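Local atomic coordinates of linoleate 11-lipoxygenase (Gaeumannomyces graminis, PDB entry 5FX8), a protein that uses a manganese centre to oxygenate linoleic and alpha-linolenic acids to their 11S- and 13R-hydroperoxides. Residues Thr579-Phe591 / Pro601-Pro613. Residues are numbered along the deposited sequence; the frame is centred on the assembly and turned at random.
Sequences TGRISREIAGRGF and PFVWTALNPAVNP. With NAG (2-acetamido-2-deoxy-beta-D-glucopyranose), chain D.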
ATOM      1  N   THR A 579     -17.293  -0.309  -9.626  1.00 13.99           N
ATOM      2  CA  THR A 579     -16.330  -0.861  -8.691  1.00 12.99           C
ATOM      3  C   THR A 579     -17.005  -1.557  -7.516  1.00 13.53           C
ATOM      4  O   THR A 579     -16.375  -2.391  -6.869  1.00 14.81           O
ATOM      5  CB  THR A 579     -15.373   0.224  -8.189  1.00 13.03           C
ATOM      6  OG1 THR A 579     -16.099   1.261  -7.529  1.00 18.20           O
ATOM      7  CG2 THR A 579     -14.581   0.815  -9.332  1.00 10.81           C
ATOM      8  N   GLY A 580     -18.270  -1.267  -7.232  1.00 13.52           N
ATOM      9  CA  GLY A 580     -18.983  -2.102  -6.287  1.00 13.85           C
ATOM     10  C   GLY A 580     -19.179  -3.507  -6.815  1.00 15.96           C
ATOM     11  O   GLY A 580     -18.976  -4.492  -6.099  1.00 16.36           O
ATOM     12  N   ARG A 581     -19.560  -3.621  -8.088  1.00 19.74           N
ATOM     13  CA  ARG A 581     -19.677  -4.946  -8.690  1.00 18.42           C
ATOM     14  C   ARG A 581     -18.339  -5.660  -8.668  1.00 18.20           C
ATOM     15  O   ARG A 581     -18.257  -6.841  -8.323  1.00 19.24           O
ATOM     16  CB  ARG A 581     -20.180  -4.838 -10.125  1.00 22.28           C
ATOM     17  CG  ARG A 581     -21.655  -4.975 -10.306  1.00 27.69           C
ATOM     18  CD  ARG A 581     -22.064  -4.544 -11.714  1.00 32.97           C
ATOM     19  NE  ARG A 581     -21.742  -5.538 -12.742  1.00 50.03           N
ATOM     20  CZ  ARG A 581     -22.614  -6.389 -13.280  1.00 46.61           C
ATOM     21  NH1 ARG A 581     -23.885  -6.387 -12.894  1.00 46.89           N
ATOM     22  NH2 ARG A 581     -22.210  -7.242 -14.212  1.00 40.67           N
ATOM     23  N   ILE A 582     -17.278  -4.958  -9.057  1.00 16.35           N
ATOM     24  CA  ILE A 582     -15.986  -5.614  -9.181  1.00 18.38           C
ATOM     25  C   ILE A 582     -15.492  -6.065  -7.816  1.00 18.18           C
ATOM     26  O   ILE A 582     -14.933  -7.158  -7.669  1.00 22.70           O
ATOM     27  CB  ILE A 582     -14.981  -4.685  -9.884  1.00 17.62           C
ATOM     28  CG1 ILE A 582     -15.380  -4.482 -11.342  1.00 15.26           C
ATOM     29  CG2 ILE A 582     -13.573  -5.236  -9.781  1.00 14.96           C
ATOM     30  CD1 ILE A 582     -14.675  -3.344 -12.018  1.00 13.33           C
ATOM     31  N   SER A 583     -15.735  -5.258  -6.786  1.00 17.77           N
ATOM     32  CA  SER A 583     -15.198  -5.612  -5.491  1.00 15.80           C
ATOM     33  C   SER A 583     -15.999  -6.739  -4.866  1.00 17.45           C
ATOM     34  O   SER A 583     -15.429  -7.610  -4.207  1.00 15.70           O
ATOM     35  CB  SER A 583     -15.147  -4.383  -4.594  1.00 15.07           C
ATOM     36  OG  SER A 583     -16.421  -3.980  -4.214  1.00 20.44           O
ATOM     37  N   ARG A 584     -17.311  -6.769  -5.087  1.00 17.40           N
ATOM     38  CA  ARG A 584     -18.058  -7.941  -4.652  1.00 16.13           C
ATOM     39  C   ARG A 584     -17.601  -9.202  -5.383  1.00 17.63           C
ATOM     40  O   ARG A 584     -17.457 -10.255  -4.756  1.00 19.13           O
ATOM     41  CB  ARG A 584     -19.552  -7.711  -4.819  1.00 15.77           C
ATOM     42  CG  ARG A 584     -20.084  -6.762  -3.786  1.00 16.81           C
ATOM     43  CD  ARG A 584     -21.574  -6.646  -3.837  1.00 15.15           C
ATOM     44  NE  ARG A 584     -22.059  -6.071  -5.083  1.00 14.31           N
ATOM     45  CZ  ARG A 584     -22.134  -4.774  -5.351  1.00 17.14           C
ATOM     46  NH1 ARG A 584     -21.747  -3.856  -4.468  1.00 18.84           N
ATOM     47  NH2 ARG A 584     -22.595  -4.389  -6.520  1.00 20.91           N
ATOM     48  N   GLU A 585     -17.332  -9.122  -6.693  1.00 18.27           N
ATOM     49  CA  GLU A 585     -16.814 -10.303  -7.390  1.00 18.13           C
ATOM     50  C   GLU A 585     -15.496 -10.771  -6.787  1.00 17.33           C
ATOM     51  O   GLU A 585     -15.276 -11.972  -6.624  1.00 21.48           O
ATOM     52  CB  GLU A 585     -16.616 -10.040  -8.886  1.00 18.75           C
ATOM     53  CG  GLU A 585     -17.869  -9.781  -9.686  1.00 24.48           C
ATOM     54  CD  GLU A 585     -17.580  -9.243 -11.087  1.00 33.63           C
ATOM     55  OE1 GLU A 585     -16.390  -9.162 -11.473  1.00 28.55           O
ATOM     56  OE2 GLU A 585     -18.550  -8.904 -11.809  1.00 35.70           O
ATOM     57  N   ILE A 586     -14.591  -9.850  -6.463  1.00 17.90           N
ATOM     58  CA  ILE A 586     -13.274 -10.287  -6.013  1.00 16.94           C
ATOM     59  C   ILE A 586     -13.336 -10.806  -4.584  1.00 17.74           C
ATOM     60  O   ILE A 586     -12.812 -11.879  -4.282  1.00 20.94           O
ATOM     61  CB  ILE A 586     -12.240  -9.163  -6.177  1.00 16.58           C
ATOM     62  CG1 ILE A 586     -12.064  -8.861  -7.659  1.00 12.99           C
ATOM     63  CG2 ILE A 586     -10.903  -9.568  -5.537  1.00 14.52           C
ATOM     64  CD1 ILE A 586     -11.185  -7.734  -7.925  1.00 12.71           C
ATOM     65  N   ALA A 587     -13.984 -10.067  -3.683  1.00 18.64           N
ATOM     66  CA  ALA A 587     -14.102 -10.539  -2.306  1.00 17.10           C
ATOM     67  C   ALA A 587     -14.889 -11.840  -2.202  1.00 20.85           C
ATOM     68  O   ALA A 587     -14.700 -12.602  -1.248  1.00 25.98           O
ATOM     69  CB  ALA A 587     -14.756  -9.486  -1.424  1.00 17.11           C
ATOM     70  N   GLY A 588     -15.777 -12.115  -3.136  1.00 18.27           N
ATOM     71  CA  GLY A 588     -16.437 -13.388  -2.989  1.00 19.71           C
ATOM     72  C   GLY A 588     -15.666 -14.597  -3.465  1.00 21.57           C
ATOM     73  O   GLY A 588     -16.226 -15.691  -3.480  1.00 22.64           O
ATOM     74  N   ARG A 589     -14.401 -14.448  -3.841  1.00 22.42           N
ATOM     75  CA  ARG A 589     -13.670 -15.530  -4.494  1.00 17.02           C
ATOM     76  C   ARG A 589     -13.369 -16.679  -3.544  1.00 18.15           C
ATOM     77  O   ARG A 589     -13.090 -16.482  -2.363  1.00 19.77           O
ATOM     78  CB  ARG A 589     -12.363 -15.013  -5.054  1.00 18.07           C
ATOM     79  CG  ARG A 589     -12.341 -14.928  -6.525  1.00 17.01           C
ATOM     80  CD  ARG A 589     -11.122 -14.197  -7.011  1.00 15.49           C
ATOM     81  NE  ARG A 589     -11.496 -13.421  -8.176  1.00 13.92           N
ATOM     82  CZ  ARG A 589     -10.791 -12.462  -8.740  1.00 13.34           C
ATOM     83  NH1 ARG A 589      -9.609 -12.094  -8.264  1.00 17.27           N
ATOM     84  NH2 ARG A 589     -11.292 -11.861  -9.792  1.00 13.77           N
ATOM     85  N   GLY A 590     -13.374 -17.884  -4.080  1.00 21.42           N
ATOM     86  CA  GLY A 590     -13.135 -19.058  -3.278  1.00 17.06           C
ATOM     87  C   GLY A 590     -12.805 -20.181  -4.223  1.00 16.76           C
ATOM     88  O   GLY A 590     -12.681 -19.947  -5.420  1.00 19.50           O
ATOM     89  N   PHE A 591     -12.677 -21.392  -3.721  1.00 18.08           N
ATOM     90  CA  PHE A 591     -12.170 -22.482  -4.530  1.00 19.78           C
ATOM     91  C   PHE A 591     -13.309 -23.271  -5.142  1.00 19.32           C
ATOM     92  O   PHE A 591     -14.355 -23.438  -4.522  1.00 21.46           O
ATOM     93  CB  PHE A 591     -11.305 -23.400  -3.681  1.00 18.81           C
ATOM     94  CG  PHE A 591     -10.075 -22.755  -3.165  1.00 21.72           C
ATOM     95  CD1 PHE A 591      -8.970 -22.613  -3.974  1.00 19.68           C
ATOM     96  CD2 PHE A 591     -10.010 -22.309  -1.860  1.00 23.54           C
ATOM     97  CE1 PHE A 591      -7.834 -22.038  -3.498  1.00 19.55           C
ATOM     98  CE2 PHE A 591      -8.873 -21.733  -1.376  1.00 22.75           C
ATOM     99  CZ  PHE A 591      -7.779 -21.601  -2.195  1.00 20.82           C
ATOM    100  N   PRO A 601      -4.161 -22.541  -7.286  1.00 16.11           N
ATOM    101  CA  PRO A 601      -4.358 -23.126  -5.960  1.00 16.22           C
ATOM    102  C   PRO A 601      -4.353 -22.123  -4.823  1.00 17.55           C
ATOM    103  O   PRO A 601      -4.175 -22.514  -3.666  1.00 19.48           O
ATOM    104  CB  PRO A 601      -3.176 -24.094  -5.836  1.00 16.71           C
ATOM    105  CG  PRO A 601      -2.697 -24.292  -7.206  1.00 14.77           C
ATOM    106  CD  PRO A 601      -2.919 -23.015  -7.901  1.00 15.94           C
ATOM    107  N   PHE A 602      -4.525 -20.839  -5.130  1.00 15.52           N
ATOM    108  CA  PHE A 602      -4.683 -19.817  -4.105  1.00 15.01           C
ATOM    109  C   PHE A 602      -5.646 -18.752  -4.597  1.00 15.70           C
ATOM    110  O   PHE A 602      -5.859 -18.580  -5.795  1.00 13.65           O
ATOM    111  CB  PHE A 602      -3.346 -19.179  -3.682  1.00 15.66           C
ATOM    112  CG  PHE A 602      -2.678 -18.353  -4.744  1.00 16.68           C
ATOM    113  CD1 PHE A 602      -1.916 -18.956  -5.745  1.00 14.71           C
ATOM    114  CD2 PHE A 602      -2.760 -16.980  -4.710  1.00 12.45           C
ATOM    115  CE1 PHE A 602      -1.284 -18.204  -6.707  1.00 12.21           C
ATOM    116  CE2 PHE A 602      -2.132 -16.233  -5.656  1.00 11.76           C
ATOM    117  CZ  PHE A 602      -1.384 -16.847  -6.670  1.00 10.68           C
ATOM    118  N   VAL A 603      -6.226 -18.042  -3.640  1.00 16.63           N
ATOM    119  CA  VAL A 603      -7.157 -16.961  -3.915  1.00 16.11           C
ATOM    120  C   VAL A 603      -6.389 -15.657  -3.974  1.00 14.93           C
ATOM    121  O   VAL A 603      -5.727 -15.276  -3.009  1.00 17.60           O
ATOM    122  CB  VAL A 603      -8.250 -16.889  -2.849  1.00 15.03           C
ATOM    123  CG1 VAL A 603      -9.108 -15.735  -3.127  1.00 13.85           C
ATOM    124  CG2 VAL A 603      -9.051 -18.149  -2.846  1.00 16.67           C
ATOM    125  N   TRP A 604      -6.496 -14.961  -5.096  1.00 14.70           N
ATOM    126  CA  TRP A 604      -5.744 -13.750  -5.367  1.00 12.63           C
ATOM    127  C   TRP A 604      -6.730 -12.593  -5.472  1.00 12.31           C
ATOM    128  O   TRP A 604      -7.741 -12.703  -6.174  1.00 11.06           O
ATOM    129  CB  TRP A 604      -4.931 -13.930  -6.647  1.00 11.75           C
ATOM    130  CG  TRP A 604      -4.100 -12.769  -7.025  1.00 12.32           C
ATOM    131  CD1 TRP A 604      -2.932 -12.381  -6.445  1.00 12.10           C
ATOM    132  CD2 TRP A 604      -4.360 -11.840  -8.071  1.00 10.73           C
ATOM    133  NE1 TRP A 604      -2.457 -11.264  -7.058  1.00 11.55           N
ATOM    134  CE2 TRP A 604      -3.318 -10.906  -8.060  1.00 12.89           C
ATOM    135  CE3 TRP A 604      -5.380 -11.699  -9.010  1.00 12.19           C
ATOM    136  CZ2 TRP A 604      -3.260  -9.842  -8.958  1.00 11.55           C
ATOM    137  CZ3 TRP A 604      -5.329 -10.640  -9.905  1.00 11.52           C
ATOM    138  CH2 TRP A 604      -4.276  -9.732  -9.876  1.00 11.51           C
ATOM    139  N   THR A 605      -6.461 -11.506  -4.732  1.00 11.09           N
ATOM    140  CA  THR A 605      -7.413 -10.416  -4.592  1.00 10.69           C
ATOM    141  C   THR A 605      -6.746  -9.058  -4.638  1.00 11.16           C
ATOM    142  O   THR A 605      -7.265  -8.100  -4.071  1.00 10.44           O
ATOM    143  CB  THR A 605      -8.171 -10.502  -3.276  1.00 12.63           C
ATOM    144  OG1 THR A 605      -7.239 -10.411  -2.200  1.00 14.71           O
ATOM    145  CG2 THR A 605      -8.941 -11.786  -3.168  1.00 13.02           C
ATOM    146  N   ALA A 606      -5.588  -8.962  -5.283  1.00 13.84           N
ATOM    147  CA  ALA A 606      -4.741  -7.789  -5.159  1.00  9.44           C
ATOM    148  C   ALA A 606      -5.315  -6.587  -5.862  1.00 12.80           C
ATOM    149  O   ALA A 606      -4.826  -5.470  -5.664  1.00 15.52           O
ATOM    150  CB  ALA A 606      -3.379  -8.060  -5.745  1.00 11.60           C
ATOM    151  N   LEU A 607      -6.302  -6.794  -6.718  1.00 11.08           N
ATOM    152  CA  LEU A 607      -6.868  -5.722  -7.494  1.00  9.29           C
ATOM    153  C   LEU A 607      -8.252  -5.357  -7.024  1.00 10.73           C
ATOM    154  O   LEU A 607      -8.965  -4.656  -7.741  1.00 14.09           O
ATOM    155  CB  LEU A 607      -6.885  -6.112  -8.961  1.00 12.12           C
ATOM    156  CG  LEU A 607      -5.601  -5.808  -9.689  1.00  9.74           C
ATOM    157  CD1 LEU A 607      -5.726  -6.407 -11.023  1.00  9.07           C
ATOM    158  CD2 LEU A 607      -5.447  -4.304  -9.756  1.00  7.53           C
ATOM    159  N   ASN A 608      -8.655  -5.835  -5.849  1.00 11.33           N
ATOM    160  CA  ASN A 608      -9.916  -5.486  -5.210  1.00 12.32           C
ATOM    161  C   ASN A 608      -9.980  -3.983  -4.999  1.00 12.14           C
ATOM    162  O   ASN A 608      -9.208  -3.445  -4.199  1.00 11.54           O
ATOM    163  CB  ASN A 608     -10.063  -6.217  -3.874  1.00 13.04           C
ATOM    164  CG  ASN A 608     -11.456  -6.068  -3.258  1.00 15.97           C
ATOM    165  OD1 ASN A 608     -12.191  -5.133  -3.555  1.00 16.55           O
ATOM    166  ND2 ASN A 608     -11.820  -7.008  -2.414  1.00 13.52           N
ATOM    167  N   PRO A 609     -10.892  -3.275  -5.680  1.00 12.60           N
ATOM    168  CA  PRO A 609     -10.969  -1.822  -5.509  1.00 10.66           C
ATOM    169  C   PRO A 609     -11.540  -1.398  -4.180  1.00 10.46           C
ATOM    170  O   PRO A 609     -11.436  -0.232  -3.838  1.00 16.16           O
ATOM    171  CB  PRO A 609     -11.864  -1.383  -6.666  1.00 10.20           C
ATOM    172  CG  PRO A 609     -12.655  -2.534  -6.983  1.00 12.02           C
ATOM    173  CD  PRO A 609     -11.889  -3.750  -6.647  1.00 12.33           C
ATOM    174  N   ALA A 610     -12.139  -2.293  -3.416  1.00 12.21           N
ATOM    175  CA  ALA A 610     -12.631  -1.917  -2.106  1.00 11.73           C
ATOM    176  C   ALA A 610     -11.547  -1.943  -1.057  1.00 12.51           C
ATOM    177  O   ALA A 610     -11.755  -1.419   0.038  1.00 18.85           O
ATOM    178  CB  ALA A 610     -13.756  -2.836  -1.670  1.00 12.15           C
ATOM    179  N   VAL A 611     -10.404  -2.533  -1.374  1.00 11.80           N
ATOM    180  CA  VAL A 611      -9.324  -2.718  -0.428  1.00 12.77           C
ATOM    181  C   VAL A 611      -8.165  -1.790  -0.733  1.00 10.90           C
ATOM    182  O   VAL A 611      -7.490  -1.311   0.171  1.00 21.38           O
ATOM    183  CB  VAL A 611      -8.872  -4.196  -0.442  1.00 13.70           C
ATOM    184  CG1 VAL A 611      -7.693  -4.405   0.478  1.00 13.60           C
ATOM    185  CG2 VAL A 611     -10.048  -5.100  -0.067  1.00 12.87           C
ATOM    186  N   ASN A 612      -7.939  -1.527  -1.962  1.00 12.82           N
ATOM    187  CA  ASN A 612      -6.792  -0.738  -2.340  1.00 12.41           C
ATOM    188  C   ASN A 612      -7.067   0.753  -2.205  1.00  8.55           C
ATOM    189  O   ASN A 612      -8.193   1.192  -2.341  1.00 16.36           O
ATOM    190  CB  ASN A 612      -6.405  -1.085  -3.757  1.00  9.43           C
ATOM    191  CG  ASN A 612      -5.768  -2.425  -3.823  1.00 11.18           C
ATOM    192  OD1 ASN A 612      -5.055  -2.788  -2.890  1.00 19.87           O
ATOM    193  ND2 ASN A 612      -6.002  -3.176  -4.885  1.00 12.19           N
ATOM    194  N   PRO A 613      -6.055   1.549  -1.929  1.00  8.02           N
ATOM    195  CA  PRO A 613      -6.222   2.991  -2.023  1.00  7.65           C
ATOM    196  C   PRO A 613      -6.217   3.436  -3.468  1.00  7.31           C
ATOM    197  O   PRO A 613      -5.713   2.748  -4.348  1.00  6.98           O
ATOM    198  CB  PRO A 613      -4.990   3.526  -1.287  1.00  6.88           C
ATOM    199  CG  PRO A 613      -4.009   2.545  -1.499  1.00  6.61           C
ATOM    200  CD  PRO A 613      -4.684   1.207  -1.526  1.00  9.03           C
TER
HETATM  201  C1  NAG D   1      -5.615 -25.150  -2.077  1.00 22.42           C
HETATM  202  C2  NAG D   1      -6.117 -26.533  -2.550  1.00 22.46           C
HETATM  203  C3  NAG D   1      -7.596 -26.720  -2.222  1.00 27.18           C
HETATM  204  C4  NAG D   1      -7.890 -26.356  -0.775  1.00 30.37           C
HETATM  205  C5  NAG D   1      -7.343 -24.971  -0.487  1.00 27.60           C
HETATM  206  C6  NAG D   1      -7.582 -24.522   0.930  1.00 28.41           C
HETATM  207  C7  NAG D   1      -5.009 -27.566  -4.481  1.00 21.85           C
HETATM  208  C8  NAG D   1      -4.934 -27.621  -5.973  1.00 18.57           C
HETATM  209  N2  NAG D   1      -5.896 -26.710  -3.973  1.00 19.45           N
HETATM  210  O3  NAG D   1      -7.948 -28.079  -2.455  1.00 32.54           O
HETATM  211  O4  NAG D   1      -9.293 -26.373  -0.536  1.00 35.52           O
HETATM  212  O5  NAG D   1      -5.928 -24.971  -0.706  1.00 26.00           O
HETATM  213  O6  NAG D   1      -6.572 -25.009   1.793  1.00 26.45           O
HETATM  214  O7  NAG D   1      -4.294 -28.252  -3.772  1.00 21.75           O
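The Phe591 ring lies between protein and sugar: Val603 CG2 sits over one face, 4.0 Å from the ring centroid in a CH-pi contact, and C5 of an N-acetylglucosamine residue lies over the opposite face, offset toward the rim. At the ring edge, near its plane, comes Phe602 N. Asn157, a glycosylated asparagine, donates from ND2 to Pro601 O, which ties this end of the contact to the glycan site.

The second flat group is the Arg589 guanidinium. One face rests on Ile586 CG1 of its own segment, while Trp604 O meets the edge in its plane. The resulting hydrogen bond from Arg589 NH1 to Trp604 O measures 2.9 Å, with an N-H...O angle of 148°. NH1 also forms a salt bridge to Asp400 of helix 396-420, so one nitrogen serves a backbone carbonyl and a carboxylate.

Farther along, the end of helix 566-587 packs on the turn Thr605-Asn608 and on Pro609. Ile586 divides its branches: CG2, anti to the backbone N, reaches Thr605 CB at 3.7 Å, whereas CD1 reaches Asn608 CA, also at 3.7 Å. The side chain of Ile582 meets Pro609 at about a right angle, CG2 against CD at 3.9 Å. Ser583 presents its CB to Ala610 CB and to Asn608 OD1. Asn608 OD1 accepts from Ala610 N at 2.8 Å, the donor lying above the carbonyl plane, and so closes an Asx turn.

The chain thus doubles back along the helix on its way to the C-terminal metal ligand Val618. Apolar packing supplies most of the join, bonds from Asn608 N to Thr605 O and from Asn612 ND2 to Ala606 O brace the turn, and a single arginine bond crosses between the segments, its positive charge probably balanced by Asp400.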